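Putative esterase (Uncultured bacterium, PDB 7C4D) probably hydrolyses carboxylic esters, as a putative esterase of the alpha/beta hydrolase fold. Local coordinates at residues K115-D120 and P216-K221; I93-G98 and A251-H256. All coordinates share one frame; numbering follows the deposited sequence.

Interaction 1: K115-D120 and P216-K221; sequences KLIVAD and PALFLK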
ATOM      1  N   LYS A 115      11.459 -10.937  -7.064  1.00 41.63           N
ATOM      2  CA  LYS A 115      11.393  -9.719  -7.848  1.00 41.46           C
ATOM      3  C   LYS A 115      10.458  -8.769  -7.126  1.00 41.66           C
ATOM      4  O   LYS A 115       9.582  -9.228  -6.399  1.00 38.78           O
ATOM      5  CB  LYS A 115      10.811  -9.978  -9.241  1.00 45.98           C
ATOM      6  CG  LYS A 115      11.671 -10.761 -10.220  1.00 44.16           C
ATOM      7  CD  LYS A 115      11.351 -10.393 -11.666  1.00 49.12           C
ATOM      8  CE  LYS A 115      12.190 -11.210 -12.620  1.00 57.74           C
ATOM      9  NZ  LYS A 115      11.712 -12.611 -12.611  1.00 65.88           N
ATOM     10  N   LEU A 116      10.669  -7.460  -7.323  1.00 39.92           N
ATOM     11  CA  LEU A 116       9.929  -6.481  -6.557  1.00 40.08           C
ATOM     12  C   LEU A 116       9.209  -5.508  -7.490  1.00 37.88           C
ATOM     13  O   LEU A 116       9.812  -4.938  -8.400  1.00 36.83           O
ATOM     14  CB  LEU A 116      10.911  -5.746  -5.648  1.00 39.82           C
ATOM     15  CG  LEU A 116      10.388  -4.456  -5.004  1.00 46.49           C
ATOM     16  CD1 LEU A 116       9.133  -4.721  -4.166  1.00 38.99           C
ATOM     17  CD2 LEU A 116      11.473  -3.779  -4.157  1.00 44.12           C
ATOM     18  N   ILE A 117       7.912  -5.300  -7.242  1.00 31.29           N
ATOM     19  CA  ILE A 117       7.250  -4.234  -7.985  1.00 33.15           C
ATOM     20  C   ILE A 117       6.830  -3.136  -7.009  1.00 33.50           C
ATOM     21  O   ILE A 117       6.133  -3.433  -6.039  1.00 32.00           O
ATOM     22  CB  ILE A 117       6.047  -4.738  -8.827  1.00 35.88           C
ATOM     23  CG1 ILE A 117       6.456  -5.701  -9.963  1.00 34.03           C
ATOM     24  CG2 ILE A 117       5.306  -3.548  -9.389  1.00 29.15           C
ATOM     25  CD1 ILE A 117       5.271  -6.369 -10.658  1.00 37.11           C
ATOM     26  N   VAL A 118       7.252  -1.887  -7.271  1.00 33.49           N
ATOM     27  CA  VAL A 118       6.894  -0.731  -6.455  1.00 38.01           C
ATOM     28  C   VAL A 118       5.985   0.217  -7.244  1.00 40.12           C
ATOM     29  O   VAL A 118       6.440   0.814  -8.224  1.00 40.41           O
ATOM     30  CB  VAL A 118       8.153  -0.001  -5.936  1.00 39.65           C
ATOM     31  CG1 VAL A 118       7.794   1.328  -5.294  1.00 35.29           C
ATOM     32  CG2 VAL A 118       8.954  -0.876  -4.997  1.00 34.77           C
ATOM     33  N   ALA A 119       4.720   0.364  -6.780  1.00 37.27           N
ATOM     34  CA  ALA A 119       3.692   1.152  -7.478  1.00 40.61           C
ATOM     35  C   ALA A 119       3.568   2.566  -6.897  1.00 47.29           C
ATOM     36  O   ALA A 119       3.114   2.761  -5.755  1.00 41.43           O
ATOM     37  CB  ALA A 119       2.354   0.442  -7.448  1.00 41.79           C
ATOM     38  N   ASP A 120       4.036   3.533  -7.694  1.00 41.84           N
ATOM     39  CA  ASP A 120       3.834   4.968  -7.509  1.00 46.13           C
ATOM     40  C   ASP A 120       4.269   5.509  -6.128  1.00 48.78           C
ATOM     41  O   ASP A 120       3.501   6.200  -5.470  1.00 48.48           O
ATOM     42  CB  ASP A 120       2.434   5.404  -7.943  1.00 44.23           C
ATOM     43  CG  ASP A 120       2.370   6.875  -8.370  1.00 57.73           C
ATOM     44  OD1 ASP A 120       3.106   7.279  -9.310  1.00 56.75           O
ATOM     45  OD2 ASP A 120       1.590   7.619  -7.758  1.00 59.42           O
ATOM     46  N   PRO A 216      15.964  -7.664  -8.675  1.00 44.12           N
ATOM     47  CA  PRO A 216      15.300  -6.958  -9.777  1.00 46.37           C
ATOM     48  C   PRO A 216      14.063  -6.187  -9.302  1.00 41.09           C
ATOM     49  O   PRO A 216      13.211  -6.747  -8.645  1.00 46.03           O
ATOM     50  CB  PRO A 216      14.882  -8.071 -10.762  1.00 43.66           C
ATOM     51  CG  PRO A 216      15.747  -9.257 -10.397  1.00 47.62           C
ATOM     52  CD  PRO A 216      16.067  -9.112  -8.916  1.00 43.60           C
ATOM     53  N   ALA A 217      13.946  -4.909  -9.655  1.00 37.99           N
ATOM     54  CA  ALA A 217      12.831  -4.124  -9.186  1.00 39.19           C
ATOM     55  C   ALA A 217      12.185  -3.389 -10.358  1.00 38.69           C
ATOM     56  O   ALA A 217      12.862  -2.943 -11.278  1.00 39.03           O
ATOM     57  CB  ALA A 217      13.320  -3.127  -8.150  1.00 37.98           C
ATOM     58  N   LEU A 218      10.873  -3.179 -10.242  1.00 38.81           N
ATOM     59  CA  LEU A 218      10.097  -2.398 -11.208  1.00 39.20           C
ATOM     60  C   LEU A 218       9.365  -1.274 -10.470  1.00 42.50           C
ATOM     61  O   LEU A 218       8.645  -1.542  -9.512  1.00 40.56           O
ATOM     62  CB  LEU A 218       9.117  -3.325 -11.949  1.00 39.44           C
ATOM     63  CG  LEU A 218       8.060  -2.634 -12.835  1.00 39.22           C
ATOM     64  CD1 LEU A 218       8.722  -1.832 -13.946  1.00 33.06           C
ATOM     65  CD2 LEU A 218       7.084  -3.659 -13.442  1.00 35.73           C
ATOM     66  N   PHE A 219       9.614  -0.013 -10.869  1.00 36.86           N
ATOM     67  CA  PHE A 219       8.867   1.132 -10.368  1.00 37.31           C
ATOM     68  C   PHE A 219       7.835   1.508 -11.430  1.00 43.80           C
ATOM     69  O   PHE A 219       8.176   1.842 -12.573  1.00 40.20           O
ATOM     70  CB  PHE A 219       9.822   2.277  -9.992  1.00 39.54           C
ATOM     71  CG  PHE A 219      10.643   1.999  -8.755  1.00 42.57           C
ATOM     72  CD1 PHE A 219      11.668   1.054  -8.763  1.00 42.00           C
ATOM     73  CD2 PHE A 219      10.338   2.621  -7.543  1.00 47.20           C
ATOM     74  CE1 PHE A 219      12.414   0.778  -7.612  1.00 42.07           C
ATOM     75  CE2 PHE A 219      11.051   2.314  -6.381  1.00 44.41           C
ATOM     76  CZ  PHE A 219      12.091   1.401  -6.418  1.00 46.49           C
ATOM     77  N   LEU A 220       6.559   1.419 -11.050  1.00 43.60           N
ATOM     78  CA  LEU A 220       5.474   1.843 -11.917  1.00 43.79           C
ATOM     79  C   LEU A 220       4.961   3.201 -11.441  1.00 47.87           C
ATOM     80  O   LEU A 220       4.433   3.324 -10.346  1.00 54.76           O
ATOM     81  CB  LEU A 220       4.366   0.793 -11.901  1.00 44.50           C
ATOM     82  CG  LEU A 220       4.619  -0.503 -12.677  1.00 48.37           C
ATOM     83  CD1 LEU A 220       3.551  -1.501 -12.272  1.00 49.35           C
ATOM     84  CD2 LEU A 220       4.519  -0.259 -14.177  1.00 51.05           C
ATOM     85  N   LYS A 221       5.111   4.208 -12.296  1.00 45.65           N
ATOM     86  CA  LYS A 221       4.732   5.586 -12.054  1.00 51.58           C
ATOM     87  C   LYS A 221       3.402   5.880 -12.745  1.00 53.20           C
ATOM     88  O   LYS A 221       3.204   5.500 -13.889  1.00 50.62           O
ATOM     89  CB  LYS A 221       5.770   6.477 -12.734  1.00 51.30           C
ATOM     90  CG  LYS A 221       5.643   7.944 -12.369  1.00 64.84           C
ATOM     91  CD  LYS A 221       6.284   8.899 -13.339  1.00 69.64           C
ATOM     92  CE  LYS A 221       5.631  10.263 -13.277  1.00 65.87           C
ATOM     93  NZ  LYS A 221       6.077  11.079 -14.425  1.00 79.79           N
TER
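Residues 115-120 and 216-221 are paired parallel strands inside the mixed sheet of the fold, where strand 113-119 lies next to strand 217-222. The short strand axes approach to 4.6 Å and their directions differ by 14°. Five backbone hydrogen bonds join them, alternating between the strands: Leu116 N to Pro216 O, Leu218 N to Leu116 O, Val118 N to Leu218 O, Leu220 N to Val118 O and Asp120 N to Leu220 O. The straightest is Val118 N to Leu218 O, 2.7 Å long with an angle of 172° at the hydrogen.

Side chains pair on both faces of the sheet. On one, Val118 and Phe219 lie side by side: Val118 CB sits over the ring face, offset toward the rim, in a CH-pi contact 4.0 Å from the Phe219 centroid, and Val118 CG1 comes to 3.6 Å from Phe219 CE2. Phe219 CG is anti to its own carbonyl carbon (chi1 -71°), which turns the ring back toward Val118; Met103 of helix 97-108 touches both side chains. An alanine in place of Phe219 would probably open a gap beside Val118 and Met103 and leave Val118 without its aromatic neighbour. On the other face Ile117 CG2 meets Leu220 CD1 at 3.9 Å, and helix 260-270 packs against both residues.

At the strand end Asp120 OD1 accepts a bond from Gly222 N, while OD2 is bonded to His253 ND1 and Ser225 OG. An acid just beyond an inner parallel strand, bonded to a histidine, is consistent with the Asp of an alpha/beta hydrolase catalytic triad.

Interaction 2: I93-G98 and A251-H256; sequences IGHSMG and AGHWLH. With ACT (acetate ion), chain D; SO4 (sulfate ion), chain E.
His95 meets segment 251-256 chiefly through its ring, whose NE2 donates to His253 O at 2.8 Å with an N-H...O angle of 168°. The acceptor lies close to the His95 ring plane, although NE2 is tilted out of the carbonyl plane of His253. CG of His95 is anti to the backbone N, which sends the ring out toward that segment. One face receives His256 edge-to-face, with His256 CE1 3.7 Å above the plane and over its centre; the opposite face lies against Ser96 CB. This bond and the two covered faces fix the orientation of the ring. A sulfate ion, probably from the crystallisation liquor, accepts a hydrogen bond from His256 NE2 and a weak one from His95 ND1.

His253 turns its ring edge to Ser96: CE1 and NE2 of His253 both lie 3.1 Å from Ser96 OG, which sits in the ring plane. The imidazole is held at ND1 by Asp120, and Tyr227 stacks on the ring. An acetate ion, probably also from the crystallisation liquor, accepts a bond at OXT from Met97 N (2.9 Å) and is bonded to Leu32 N as well.

Ser96 stands at the turn from strand 90-95 into helix 97-108, with phi/psi 52/-114 and with Gly94 and Gly98 around it. This strained strand-turn-helix geometry fits the nucleophile elbow (GxSxG), and with His253 and Asp120 it probably forms the Ser-His-Asp catalytic triad of an alpha/beta hydrolase.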
ATOM      1  N   ILE A  93       4.430  -7.062  -4.792  1.00 31.99           N
ATOM      2  CA  ILE A  93       3.939  -5.785  -5.262  1.00 35.11           C
ATOM      3  C   ILE A  93       3.527  -4.934  -4.045  1.00 39.69           C
ATOM      4  O   ILE A  93       2.766  -5.389  -3.203  1.00 40.46           O
ATOM      5  CB  ILE A  93       2.727  -5.990  -6.208  1.00 38.14           C
ATOM      6  CG1 ILE A  93       3.047  -6.921  -7.387  1.00 38.52           C
ATOM      7  CG2 ILE A  93       2.177  -4.637  -6.664  1.00 38.36           C
ATOM      8  CD1 ILE A  93       1.822  -7.440  -8.139  1.00 41.63           C
ATOM      9  N   GLY A  94       4.036  -3.709  -3.950  1.00 37.66           N
ATOM     10  CA  GLY A  94       3.687  -2.797  -2.867  1.00 38.27           C
ATOM     11  C   GLY A  94       3.296  -1.452  -3.454  1.00 38.31           C
ATOM     12  O   GLY A  94       4.089  -0.836  -4.162  1.00 38.29           O
ATOM     13  N   HIS A  95       2.076  -1.033  -3.158  1.00 37.56           N
ATOM     14  CA  HIS A  95       1.535   0.236  -3.618  1.00 41.76           C
ATOM     15  C   HIS A  95       1.709   1.268  -2.504  1.00 42.41           C
ATOM     16  O   HIS A  95       1.232   1.052  -1.386  1.00 43.85           O
ATOM     17  CB  HIS A  95       0.057   0.092  -3.993  1.00 41.15           C
ATOM     18  CG  HIS A  95      -0.581   1.387  -4.351  1.00 46.41           C
ATOM     19  ND1 HIS A  95      -1.587   1.938  -3.628  1.00 50.03           N
ATOM     20  CD2 HIS A  95      -0.292   2.284  -5.315  1.00 45.75           C
ATOM     21  CE1 HIS A  95      -1.916   3.102  -4.148  1.00 49.07           C
ATOM     22  NE2 HIS A  95      -1.160   3.311  -5.192  1.00 48.21           N
ATOM     23  N   SER A  96       2.411   2.366  -2.830  1.00 41.10           N
ATOM     24  CA  SER A  96       2.626   3.492  -1.932  1.00 46.77           C
ATOM     25  C   SER A  96       3.189   3.041  -0.578  1.00 47.37           C
ATOM     26  O   SER A  96       4.304   2.495  -0.524  1.00 52.27           O
ATOM     27  CB  SER A  96       1.401   4.338  -1.788  1.00 46.28           C
ATOM     28  OG  SER A  96       1.797   5.698  -1.595  1.00 60.77           O
ATOM     29  N   MET A  97       2.403   3.215   0.498  1.00 43.21           N
ATOM     30  CA  MET A  97       2.892   2.834   1.813  1.00 43.38           C
ATOM     31  C   MET A  97       3.347   1.383   1.744  1.00 43.22           C
ATOM     32  O   MET A  97       4.402   1.037   2.268  1.00 45.87           O
ATOM     33  CB  MET A  97       1.818   2.982   2.901  1.00 48.01           C
ATOM     34  CG  MET A  97       2.245   2.432   4.250  1.00 51.99           C
ATOM     35  SD  MET A  97       0.975   2.462   5.551  1.00 57.40           S
ATOM     36  CE  MET A  97      -0.034   1.026   5.162  1.00 51.22           C
ATOM     37  N   GLY A  98       2.562   0.556   1.046  1.00 40.69           N
ATOM     38  CA  GLY A  98       2.891  -0.853   0.837  1.00 38.57           C
ATOM     39  C   GLY A  98       4.202  -1.032   0.062  1.00 35.31           C
ATOM     40  O   GLY A  98       4.972  -1.953   0.329  1.00 40.62           O
ATOM     41  N   ALA A 251      -2.820   7.630 -15.779  1.00 67.18           N
ATOM     42  CA  ALA A 251      -3.174   7.188 -14.443  1.00 59.69           C
ATOM     43  C   ALA A 251      -2.489   8.053 -13.394  1.00 54.06           C
ATOM     44  O   ALA A 251      -1.404   8.585 -13.633  1.00 58.75           O
ATOM     45  CB  ALA A 251      -2.890   5.723 -14.278  1.00 70.27           C
ATOM     46  N   GLY A 252      -3.193   8.234 -12.262  1.00 54.60           N
ATOM     47  CA  GLY A 252      -2.699   9.001 -11.127  1.00 53.64           C
ATOM     48  C   GLY A 252      -2.010   8.099 -10.107  1.00 61.32           C
ATOM     49  O   GLY A 252      -1.269   7.180 -10.460  1.00 68.11           O
ATOM     50  N   HIS A 253      -2.317   8.333  -8.835  1.00 66.09           N
ATOM     51  CA  HIS A 253      -1.671   7.625  -7.749  1.00 61.93           C
ATOM     52  C   HIS A 253      -2.256   6.220  -7.546  1.00 65.86           C
ATOM     53  O   HIS A 253      -1.540   5.322  -7.108  1.00 60.65           O
ATOM     54  CB  HIS A 253      -1.622   8.521  -6.513  1.00 57.42           C
ATOM     55  CG  HIS A 253      -0.948   7.866  -5.351  1.00 62.77           C
ATOM     56  ND1 HIS A 253       0.402   7.565  -5.346  1.00 58.53           N
ATOM     57  CD2 HIS A 253      -1.438   7.424  -4.169  1.00 59.26           C
ATOM     58  CE1 HIS A 253       0.719   6.985  -4.204  1.00 58.63           C
ATOM     59  NE2 HIS A 253      -0.387   6.893  -3.463  1.00 58.26           N
ATOM     60  N   TRP A 254      -3.548   6.027  -7.851  1.00 65.22           N
ATOM     61  CA  TRP A 254      -4.201   4.727  -7.752  1.00 59.15           C
ATOM     62  C   TRP A 254      -4.258   4.105  -9.139  1.00 60.19           C
ATOM     63  O   TRP A 254      -5.319   3.848  -9.680  1.00 58.97           O
ATOM     64  CB  TRP A 254      -5.582   4.840  -7.081  1.00 64.93           C
ATOM     65  CG  TRP A 254      -5.495   5.060  -5.603  1.00 62.41           C
ATOM     66  CD1 TRP A 254      -5.584   4.105  -4.635  1.00 68.07           C
ATOM     67  CD2 TRP A 254      -5.249   6.296  -4.913  1.00 64.49           C
ATOM     68  NE1 TRP A 254      -5.435   4.658  -3.395  1.00 60.09           N
ATOM     69  CE2 TRP A 254      -5.218   5.999  -3.528  1.00 72.61           C
ATOM     70  CE3 TRP A 254      -5.064   7.625  -5.310  1.00 64.39           C
ATOM     71  CZ2 TRP A 254      -4.989   6.977  -2.550  1.00 69.89           C
ATOM     72  CZ3 TRP A 254      -4.852   8.592  -4.347  1.00 63.40           C
ATOM     73  CH2 TRP A 254      -4.818   8.273  -2.984  1.00 73.09           C
ATOM     74  N   LEU A 255      -3.075   3.892  -9.720  1.00 67.11           N
ATOM     75  CA  LEU A 255      -2.952   3.496 -11.114  1.00 62.68           C
ATOM     76  C   LEU A 255      -3.525   2.096 -11.377  1.00 63.61           C
ATOM     77  O   LEU A 255      -3.941   1.779 -12.493  1.00 64.71           O
ATOM     78  CB  LEU A 255      -1.491   3.672 -11.566  1.00 62.82           C
ATOM     79  CG  LEU A 255      -0.441   2.724 -10.987  1.00 62.90           C
ATOM     80  CD1 LEU A 255       0.922   3.081 -11.553  1.00 67.98           C
ATOM     81  CD2 LEU A 255      -0.396   2.747  -9.457  1.00 62.13           C
ATOM     82  N   HIS A 256      -3.597   1.254 -10.348  1.00 59.30           N
ATOM     83  CA  HIS A 256      -4.080  -0.104 -10.567  1.00 64.19           C
ATOM     84  C   HIS A 256      -5.605  -0.174 -10.572  1.00 57.11           C
ATOM     85  O   HIS A 256      -6.181  -1.154 -11.035  1.00 58.62           O
ATOM     86  CB  HIS A 256      -3.615  -1.006  -9.433  1.00 56.16           C
ATOM     87  CG  HIS A 256      -4.027  -0.471  -8.104  1.00 57.79           C
ATOM     88  ND1 HIS A 256      -3.511   0.725  -7.584  1.00 57.16           N
ATOM     89  CD2 HIS A 256      -4.899  -0.945  -7.194  1.00 53.51           C
ATOM     90  CE1 HIS A 256      -4.031   0.933  -6.392  1.00 55.22           C
ATOM     91  NE2 HIS A 256      -4.863  -0.085  -6.120  1.00 53.26           N
TER
HETATM   92  C   ACT D 403      -0.182   5.971   0.844  1.00 64.34           C
HETATM   93  O   ACT D 403      -0.924   6.421  -0.061  1.00 56.26           O
HETATM   94  OXT ACT D 403      -0.030   4.752   1.056  1.00 56.54           O
HETATM   95  CH3 ACT D 403       0.617   6.937   1.753  1.00 67.92           C
HETATM   96  S   SO4 E 404      -4.871   0.410  -2.229  1.00 62.81           S
HETATM   97  O1  SO4 E 404      -5.692  -0.385  -1.356  1.00 53.70           O
HETATM   98  O2  SO4 E 404      -4.596   1.670  -1.573  1.00 68.61           O
HETATM   99  O3  SO4 E 404      -3.610  -0.257  -2.486  1.00 56.42           O
HETATM  100  O4  SO4 E 404      -5.552   0.644  -3.469  1.00 68.66           O

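How the interactions relate
The centres of interactions 1 and 2 lie about 10 Å apart, and both reach the same mixed sheet, in which strands 90-95, 113-119 and 217-222 are consecutive neighbours. Along the chain the order is 93-98, 115-120, 216-221, 251-256, so the pair of interaction 1 falls between the two halves of interaction 2. Helix 97-108 leads from the turn in interaction 2 back to strand 113-119. Among the direct joints is Ala119 N to Gly94 O, 2.9 Å, a probable hydrogen bond; Ala119 and Leu220 also pack on His95 and Leu255. The sheet thus places the acid and the serine on adjoining strand ends, and the bond from Asp120 ties the histidine segment between them in the probable active site.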